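Local coordinates for protein glycerate dehydrogenase/glyoxylate reductase (PDB 2CUK) that probably reduces glyoxylate and hydroxypyruvate to the corresponding hydroxyacids with a nicotinamide cofactor, acting as a D-isomer specific 2-hydroxyacid dehydrogenase, at residues A121-R125 / D126-K130; D235-A238 / L239-L243; R283-R286 / E287-E291. All coordinates share one frame; numbering follows the deposited sequence.

Interaction 1: A121-R125 / D126-K130; sequences AAYAR and DGLWK
One face of the Tyr123 ring is taken by Leu128. CB of Leu128 sits 3.9 Å from the centroid of that ring, 17° off its normal, a CH-pi contact. The ring stands at this point because CG of Tyr123 is anti to the backbone N (chi1 -179°), beside its own carbonyl carbon. Trp129 meets the same ring obliquely, with its CA 3.4 Å from Tyr123 CE2. At the edge of the tyrosine ring lies a water in the ring plane. It is 2.9 Å from Tyr123 OH and also accepts from Lys130 N. The guanidinium of Arg125 has Ala121 O over one face. At its edge a second water accepts from NH1 and donates to Asp126 OD1, bridging two opposite charges. The backbone beneath is a Schellman motif that ends helix 117-125. Gly127 has the positive phi (80°), and two bonds run back into the last turn. Leu128 N donates to Tyr123 O, 3.0 Å away and nearly in line with the carbonyl bond. Gly127 N reaches Ala124 O at 3.1 Å from above the carbonyl plane. Asp126 N still makes a helical bond to Ala122 O, 2.8 Å long. Trp129 turns its indole past Ala124, whose CB lies 3.8 Å from Trp129 CE3. The second subunit packs here too: its Tyr267 touches Ala124, and its Glu258 touches Trp129.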
loop_
_atom_site.group_PDB
_atom_site.type_symbol
_atom_site.label_atom_id
_atom_site.label_comp_id
_atom_site.label_asym_id
_atom_site.label_seq_id
_atom_site.Cartn_x
_atom_site.Cartn_y
_atom_site.Cartn_z
ATOM N N ALA A 121 -6.334 9.157 -4.147
ATOM C CA ALA A 121 -5.766 9.326 -5.480
ATOM C C ALA A 121 -6.831 9.856 -6.436
ATOM O O ALA A 121 -6.546 10.695 -7.289
ATOM C CB ALA A 121 -5.213 8.003 -5.994
ATOM N N ALA A 122 -8.059 9.371 -6.286
ATOM C CA ALA A 122 -9.156 9.817 -7.138
ATOM C C ALA A 122 -9.487 11.274 -6.823
ATOM O O ALA A 122 -9.747 12.076 -7.722
ATOM C CB ALA A 122 -10.383 8.944 -6.915
ATOM N N TYR A 123 -9.466 11.599 -5.533
ATOM C CA TYR A 123 -9.757 12.945 -5.040
ATOM C C TYR A 123 -8.839 13.972 -5.705
ATOM O O TYR A 123 -9.285 15.039 -6.130
ATOM C CB TYR A 123 -9.578 12.959 -3.519
ATOM C CG TYR A 123 -9.865 14.267 -2.811
ATOM C CD1 TYR A 123 -11.139 14.558 -2.321
ATOM C CD2 TYR A 123 -8.841 15.183 -2.564
ATOM C CE1 TYR A 123 -11.386 15.733 -1.587
ATOM C CE2 TYR A 123 -9.073 16.355 -1.837
ATOM C CZ TYR A 123 -10.344 16.623 -1.350
ATOM O OH TYR A 123 -10.563 17.769 -0.618
ATOM N N ALA A 124 -7.555 13.644 -5.796
ATOM C CA ALA A 124 -6.584 14.537 -6.416
ATOM C C ALA A 124 -6.767 14.549 -7.933
ATOM O O ALA A 124 -6.809 15.606 -8.557
ATOM C CB ALA A 124 -5.173 14.088 -6.073
ATOM N N ARG A 125 -6.880 13.359 -8.511
ATOM C CA ARG A 125 -7.041 13.199 -9.952
ATOM C C ARG A 125 -8.255 13.936 -10.516
ATOM O O ARG A 125 -8.177 14.522 -11.597
ATOM C CB ARG A 125 -7.148 11.709 -10.290
ATOM C CG ARG A 125 -7.105 11.393 -11.776
ATOM C CD ARG A 125 -7.295 9.898 -12.029
ATOM N NE ARG A 125 -6.396 9.074 -11.219
ATOM C CZ ARG A 125 -6.806 8.230 -10.271
ATOM N NH1 ARG A 125 -8.099 8.094 -10.011
ATOM N NH2 ARG A 125 -5.923 7.515 -9.588
ATOM N N ASP A 126 -9.369 13.912 -9.788
ATOM C CA ASP A 126 -10.596 14.562 -10.250
ATOM C C ASP A 126 -10.663 16.065 -9.996
ATOM O O ASP A 126 -11.683 16.697 -10.272
ATOM C CB ASP A 126 -11.824 13.889 -9.624
ATOM C CG ASP A 126 -11.859 12.399 -9.875
ATOM O OD1 ASP A 126 -11.320 11.958 -10.911
ATOM O OD2 ASP A 126 -12.433 11.667 -9.042
ATOM N N GLY A 127 -9.588 16.633 -9.462
ATOM C CA GLY A 127 -9.555 18.065 -9.204
ATOM C C GLY A 127 -10.242 18.563 -7.943
ATOM O O GLY A 127 -10.495 19.763 -7.808
ATOM N N LEU A 128 -10.544 17.665 -7.010
ATOM C CA LEU A 128 -11.202 18.072 -5.770
ATOM C C LEU A 128 -10.216 18.572 -4.712
ATOM O O LEU A 128 -10.611 19.183 -3.719
ATOM C CB LEU A 128 -12.015 16.908 -5.206
ATOM C CG LEU A 128 -13.155 16.423 -6.107
ATOM C CD1 LEU A 128 -13.872 15.253 -5.443
ATOM C CD2 LEU A 128 -14.125 17.568 -6.360
ATOM N N TRP A 129 -8.932 18.306 -4.932
ATOM C CA TRP A 129 -7.876 18.713 -4.007
ATOM C C TRP A 129 -7.613 20.219 -4.119
ATOM O O TRP A 129 -7.072 20.689 -5.120
ATOM C CB TRP A 129 -6.616 17.904 -4.325
ATOM C CG TRP A 129 -5.426 18.141 -3.449
ATOM C CD1 TRP A 129 -5.414 18.641 -2.177
ATOM C CD2 TRP A 129 -4.072 17.794 -3.757
ATOM N NE1 TRP A 129 -4.131 18.623 -1.672
ATOM C CE2 TRP A 129 -3.289 18.106 -2.621
ATOM C CE3 TRP A 129 -3.445 17.243 -4.883
ATOM C CZ2 TRP A 129 -1.907 17.884 -2.577
ATOM C CZ3 TRP A 129 -2.067 17.018 -4.842
ATOM C CH2 TRP A 129 -1.315 17.341 -3.693
ATOM N N LYS A 130 -7.990 20.961 -3.078
ATOM C CA LYS A 130 -7.832 22.416 -3.059
ATOM C C LYS A 130 -6.826 22.897 -2.021
ATOM O O LYS A 130 -6.212 23.950 -2.189
ATOM C CB LYS A 130 -9.180 23.088 -2.776
ATOM C CG LYS A 130 -10.324 22.607 -3.656
ATOM C CD LYS A 130 -10.102 22.951 -5.120
ATOM C CE LYS A 130 -11.238 22.411 -5.988
ATOM N NZ LYS A 130 -11.071 22.770 -7.426
HETATM O O HOH W 1 -8.558 19.798 -0.513
HETATM O O HOH W 2 -10.471 9.388 -10.729
#

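Interaction 2: D235-A238 / L239-L243; sequences DTEA and LVEAL
Glu241 runs its extended side chain back along the turn that holds Glu237 and Ala238. Its CB lies 3.3 Å from Ala238 O. CG is anti to its own carbonyl carbon (chi1 -65°), which swings it back to within 3.5 Å of Glu237 O. CD comes next and passes about equally near Glu237 O and Ala238 CA. At the tip, OE2 of Glu241 is 4.1 Å from CG of Glu237. The two carboxylates are turned nearly at right angles, with planes 89° apart. These like charges do not touch. Glu241 OE2 instead forms a salt bridge with Arg213 NH2, which would offset the repulsion. OE1 also has a hydrogen bond outside the two segments. Arg213 also packs against Ala238, on the side where helix 213-216 lies. Under the side chains run regular backbone bonds, such as Ala242 N to Ala238 O at 3.0 Å. Val240 packs its CG2 3.6 Å from Thr236 O. The hydroxyl of Thr236 is bonded to Asp256 O. The buried Leu239 side chain packs on Leu216 and Leu252. At the start of the helix, OD1 of Asp235 accepts from Ala238 N at 3.0 Å. The donor comes from above the carboxylate plane. This is an N-cap aspartate on helix 236-243, the crossover helix between parallel strands 224-227 and 249-252 in a beta-alpha-beta unit of the Rossmann-type NAD-binding domain.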
loop_
_atom_site.group_PDB
_atom_site.type_symbol
_atom_site.label_atom_id
_atom_site.label_comp_id
_atom_site.label_asym_id
_atom_site.label_seq_id
_atom_site.Cartn_x
_atom_site.Cartn_y
_atom_site.Cartn_z
ATOM N N ASP A 235 -19.602 -14.107 0.982
ATOM C CA ASP A 235 -20.915 -13.943 0.362
ATOM C C ASP A 235 -20.897 -12.502 -0.133
ATOM O O ASP A 235 -21.150 -11.573 0.633
ATOM C CB ASP A 235 -22.037 -14.095 1.391
ATOM C CG ASP A 235 -23.418 -13.895 0.782
ATOM O OD1 ASP A 235 -23.566 -13.035 -0.109
ATOM O OD2 ASP A 235 -24.366 -14.590 1.203
ATOM N N THR A 236 -20.590 -12.323 -1.412
ATOM C CA THR A 236 -20.493 -10.997 -2.013
ATOM C C THR A 236 -21.676 -10.062 -1.754
ATOM O O THR A 236 -21.480 -8.914 -1.354
ATOM C CB THR A 236 -20.266 -11.120 -3.529
ATOM O OG1 THR A 236 -19.158 -12.000 -3.761
ATOM C CG2 THR A 236 -19.958 -9.756 -4.144
ATOM N N GLU A 237 -22.893 -10.545 -1.982
ATOM C CA GLU A 237 -24.062 -9.701 -1.775
ATOM C C GLU A 237 -24.159 -9.236 -0.323
ATOM O O GLU A 237 -24.499 -8.097 -0.029
ATOM C CB GLU A 237 -25.306 -10.507 -2.150
ATOM C CG GLU A 237 -26.598 -9.716 -1.942
ATOM C CD GLU A 237 -27.579 -10.061 -3.040
ATOM O OE1 GLU A 237 -27.246 -10.878 -3.888
ATOM O OE2 GLU A 237 -28.675 -9.504 -3.038
ATOM N N ALA A 238 -23.840 -10.115 0.621
ATOM C CA ALA A 238 -23.870 -9.759 2.035
ATOM C C ALA A 238 -22.798 -8.723 2.363
ATOM O O ALA A 238 -23.012 -7.848 3.200
ATOM C CB ALA A 238 -23.676 -11.008 2.897
ATOM N N LEU A 239 -21.645 -8.817 1.706
ATOM C CA LEU A 239 -20.573 -7.860 1.948
ATOM C C LEU A 239 -21.047 -6.455 1.565
ATOM O O LEU A 239 -20.765 -5.488 2.271
ATOM C CB LEU A 239 -19.325 -8.228 1.143
ATOM C CG LEU A 239 -18.140 -7.271 1.331
ATOM C CD1 LEU A 239 -17.742 -7.210 2.804
ATOM C CD2 LEU A 239 -16.962 -7.749 0.482
ATOM N N VAL A 240 -21.762 -6.350 0.446
ATOM C CA VAL A 240 -22.292 -5.063 -0.000
ATOM C C VAL A 240 -23.173 -4.475 1.101
ATOM O O VAL A 240 -23.084 -3.294 1.424
ATOM C CB VAL A 240 -23.152 -5.210 -1.284
ATOM C CG1 VAL A 240 -23.904 -3.902 -1.554
ATOM C CG2 VAL A 240 -22.267 -5.558 -2.475
ATOM N N GLU A 241 -24.025 -5.318 1.674
ATOM C CA GLU A 241 -24.916 -4.893 2.749
ATOM C C GLU A 241 -24.138 -4.333 3.943
ATOM O O GLU A 241 -24.450 -3.255 4.445
ATOM C CB GLU A 241 -25.769 -6.075 3.212
ATOM C CG GLU A 241 -26.736 -6.601 2.156
ATOM C CD GLU A 241 -27.451 -7.876 2.593
ATOM O OE1 GLU A 241 -27.533 -8.132 3.814
ATOM O OE2 GLU A 241 -27.944 -8.618 1.718
ATOM N N ALA A 242 -23.122 -5.077 4.375
ATOM C CA ALA A 242 -22.292 -4.711 5.520
ATOM C C ALA A 242 -21.432 -3.479 5.301
ATOM O O ALA A 242 -21.043 -2.808 6.261
ATOM C CB ALA A 242 -21.395 -5.900 5.911
ATOM N N LEU A 243 -21.132 -3.179 4.043
ATOM C CA LEU A 243 -20.296 -2.028 3.724
ATOM C C LEU A 243 -21.037 -0.703 3.730
ATOM O O LEU A 243 -20.414 0.355 3.761
ATOM C CB LEU A 243 -19.626 -2.223 2.359
ATOM C CG LEU A 243 -18.454 -3.209 2.324
ATOM C CD1 LEU A 243 -18.033 -3.443 0.896
ATOM C CD2 LEU A 243 -17.294 -2.654 3.133
#

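Interaction 3: R283-R286 / E287-E291; sequences RTTR and ERMAE
Arg283 and Glu287 are linked twice, through backbone and water, on the first turns of alpha helix 283-301. Glu287 N bonds to Arg283 O at 3.0 Å. A water accepts from Arg283 NH1 at 2.7 Å and donates to Glu287 OE2 at 2.6 Å. The two charged groups do not touch directly, and their planes stand 76° apart. Further along, Arg288 NH1 makes a salt bridge with Glu291 OE1 at 3.2 Å. The carboxylate oxygen lies in the guanidinium plane. Arg286 sends its charged end to the second subunit, where NH1 bonds to Pro134 O. Its NH2 bonds to Ser280 of the same chain, so the buried guanidinium is held from two subunits. Asp141 of the second subunit accepts from Thr285 N, near the start of the helix. Packing follows the i, i+3 and i+4 spacing. Arg286 and Met289 lie side by side and point the same way. Met289 also touches Tyr72 and Val97. CG of Glu287, placed beside its own backbone N by chi1 -58°, crowds Arg283 O. The sulfur of Met289 sits at the edge of the Arg286 guanidinium, near its plane, with SD 4.0 Å from Arg286 CD.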
loop_
_atom_site.group_PDB
_atom_site.type_symbol
_atom_site.label_atom_id
_atom_site.label_comp_id
_atom_site.label_asym_id
_atom_site.label_seq_id
_atom_site.Cartn_x
_atom_site.Cartn_y
_atom_site.Cartn_z
ATOM N N ARG A 283 6.701 -9.307 -10.909
ATOM C CA ARG A 283 7.375 -9.817 -12.098
ATOM C C ARG A 283 8.331 -10.960 -11.773
ATOM O O ARG A 283 8.322 -11.988 -12.443
ATOM C CB ARG A 283 8.127 -8.700 -12.828
ATOM C CG ARG A 283 8.753 -9.156 -14.154
ATOM C CD ARG A 283 9.371 -7.982 -14.906
ATOM N NE ARG A 283 8.362 -7.001 -15.294
ATOM C CZ ARG A 283 7.561 -7.132 -16.346
ATOM N NH1 ARG A 283 7.654 -8.202 -17.124
ATOM N NH2 ARG A 283 6.659 -6.198 -16.612
ATOM N N THR A 284 9.154 -10.787 -10.744
ATOM C CA THR A 284 10.095 -11.839 -10.369
ATOM C C THR A 284 9.353 -13.097 -9.913
ATOM O O THR A 284 9.784 -14.218 -10.182
ATOM C CB THR A 284 11.035 -11.367 -9.247
ATOM O OG1 THR A 284 11.773 -10.227 -9.703
ATOM C CG2 THR A 284 12.016 -12.474 -8.866
ATOM N N THR A 285 8.232 -12.908 -9.225
ATOM C CA THR A 285 7.436 -14.035 -8.753
ATOM C C THR A 285 6.875 -14.823 -9.940
ATOM O O THR A 285 6.965 -16.055 -9.979
ATOM C CB THR A 285 6.273 -13.548 -7.852
ATOM O OG1 THR A 285 6.815 -13.000 -6.644
ATOM C CG2 THR A 285 5.328 -14.699 -7.505
ATOM N N ARG A 286 6.314 -14.112 -10.915
ATOM C CA ARG A 286 5.745 -14.769 -12.088
ATOM C C ARG A 286 6.813 -15.459 -12.953
ATOM O O ARG A 286 6.548 -16.499 -13.564
ATOM C CB ARG A 286 4.931 -13.765 -12.918
ATOM C CG ARG A 286 3.599 -13.340 -12.260
ATOM C CD ARG A 286 2.582 -14.479 -12.226
ATOM N NE ARG A 286 1.369 -14.140 -11.471
ATOM C CZ ARG A 286 0.428 -13.293 -11.883
ATOM N NH1 ARG A 286 0.539 -12.684 -13.058
ATOM N NH2 ARG A 286 -0.628 -13.047 -11.115
ATOM N N GLU A 287 8.016 -14.892 -12.999
ATOM C CA GLU A 287 9.094 -15.498 -13.775
ATOM C C GLU A 287 9.576 -16.733 -13.023
ATOM O O GLU A 287 9.890 -17.760 -13.623
ATOM C CB GLU A 287 10.253 -14.514 -13.963
ATOM C CG GLU A 287 9.854 -13.212 -14.652
ATOM C CD GLU A 287 11.039 -12.298 -14.935
ATOM O OE1 GLU A 287 11.995 -12.288 -14.134
ATOM O OE2 GLU A 287 11.010 -11.574 -15.953
ATOM N N ARG A 288 9.618 -16.624 -11.699
ATOM C CA ARG A 288 10.043 -17.723 -10.846
ATOM C C ARG A 288 9.055 -18.883 -10.971
ATOM O O ARG A 288 9.452 -20.047 -11.010
ATOM C CB ARG A 288 10.144 -17.241 -9.392
ATOM C CG ARG A 288 10.509 -18.319 -8.377
ATOM C CD ARG A 288 11.821 -19.009 -8.717
ATOM N NE ARG A 288 12.126 -20.069 -7.759
ATOM C CZ ARG A 288 13.002 -21.045 -7.974
ATOM N NH1 ARG A 288 13.667 -21.102 -9.121
ATOM N NH2 ARG A 288 13.205 -21.970 -7.046
ATOM N N MET A 289 7.768 -18.562 -11.045
ATOM C CA MET A 289 6.746 -19.586 -11.194
ATOM C C MET A 289 6.982 -20.360 -12.488
ATOM O O MET A 289 6.767 -21.570 -12.545
ATOM C CB MET A 289 5.351 -18.952 -11.212
ATOM C CG MET A 289 4.830 -18.566 -9.827
ATOM S SD MET A 289 3.270 -17.654 -9.867
ATOM C CE MET A 289 2.174 -18.869 -10.642
ATOM N N ALA A 290 7.426 -19.650 -13.523
ATOM C CA ALA A 290 7.699 -20.268 -14.816
ATOM C C ALA A 290 8.888 -21.220 -14.705
ATOM O O ALA A 290 8.851 -22.325 -15.243
ATOM C CB ALA A 290 7.980 -19.191 -15.865
ATOM N N GLU A 291 9.937 -20.791 -14.007
ATOM C CA GLU A 291 11.126 -21.616 -13.826
ATOM C C GLU A 291 10.786 -22.916 -13.103
ATOM O O GLU A 291 11.268 -23.985 -13.471
ATOM C CB GLU A 291 12.189 -20.879 -13.004
ATOM C CG GLU A 291 12.567 -19.503 -13.508
ATOM C CD GLU A 291 13.633 -18.853 -12.639
ATOM O OE1 GLU A 291 13.506 -18.892 -11.392
ATOM O OE2 GLU A 291 14.596 -18.298 -13.204
HETATM O O HOH W 3 9.496 -10.132 -17.489
#

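From the N terminus the three contacts come in series. None nests in or crosses another, and each is local, so none closes a long loop. Interaction 1 ends helix 117-125 and leads into the loop before strand 146-150. Interaction 2 takes in the whole of helix 236-243 and its N-cap, in the six-stranded parallel sheet domain. After the last strand of that sheet, 272-274, the chain passes back to the N-terminal part with the five-stranded sheet. Interaction 3, on helix 283-301, joins loops of that part to the second subunit. Interactions 2 and 3 lie on opposite sides of the chain's centre. Interaction 1 also touches the second subunit; no other chain of the assembly touches interaction 2.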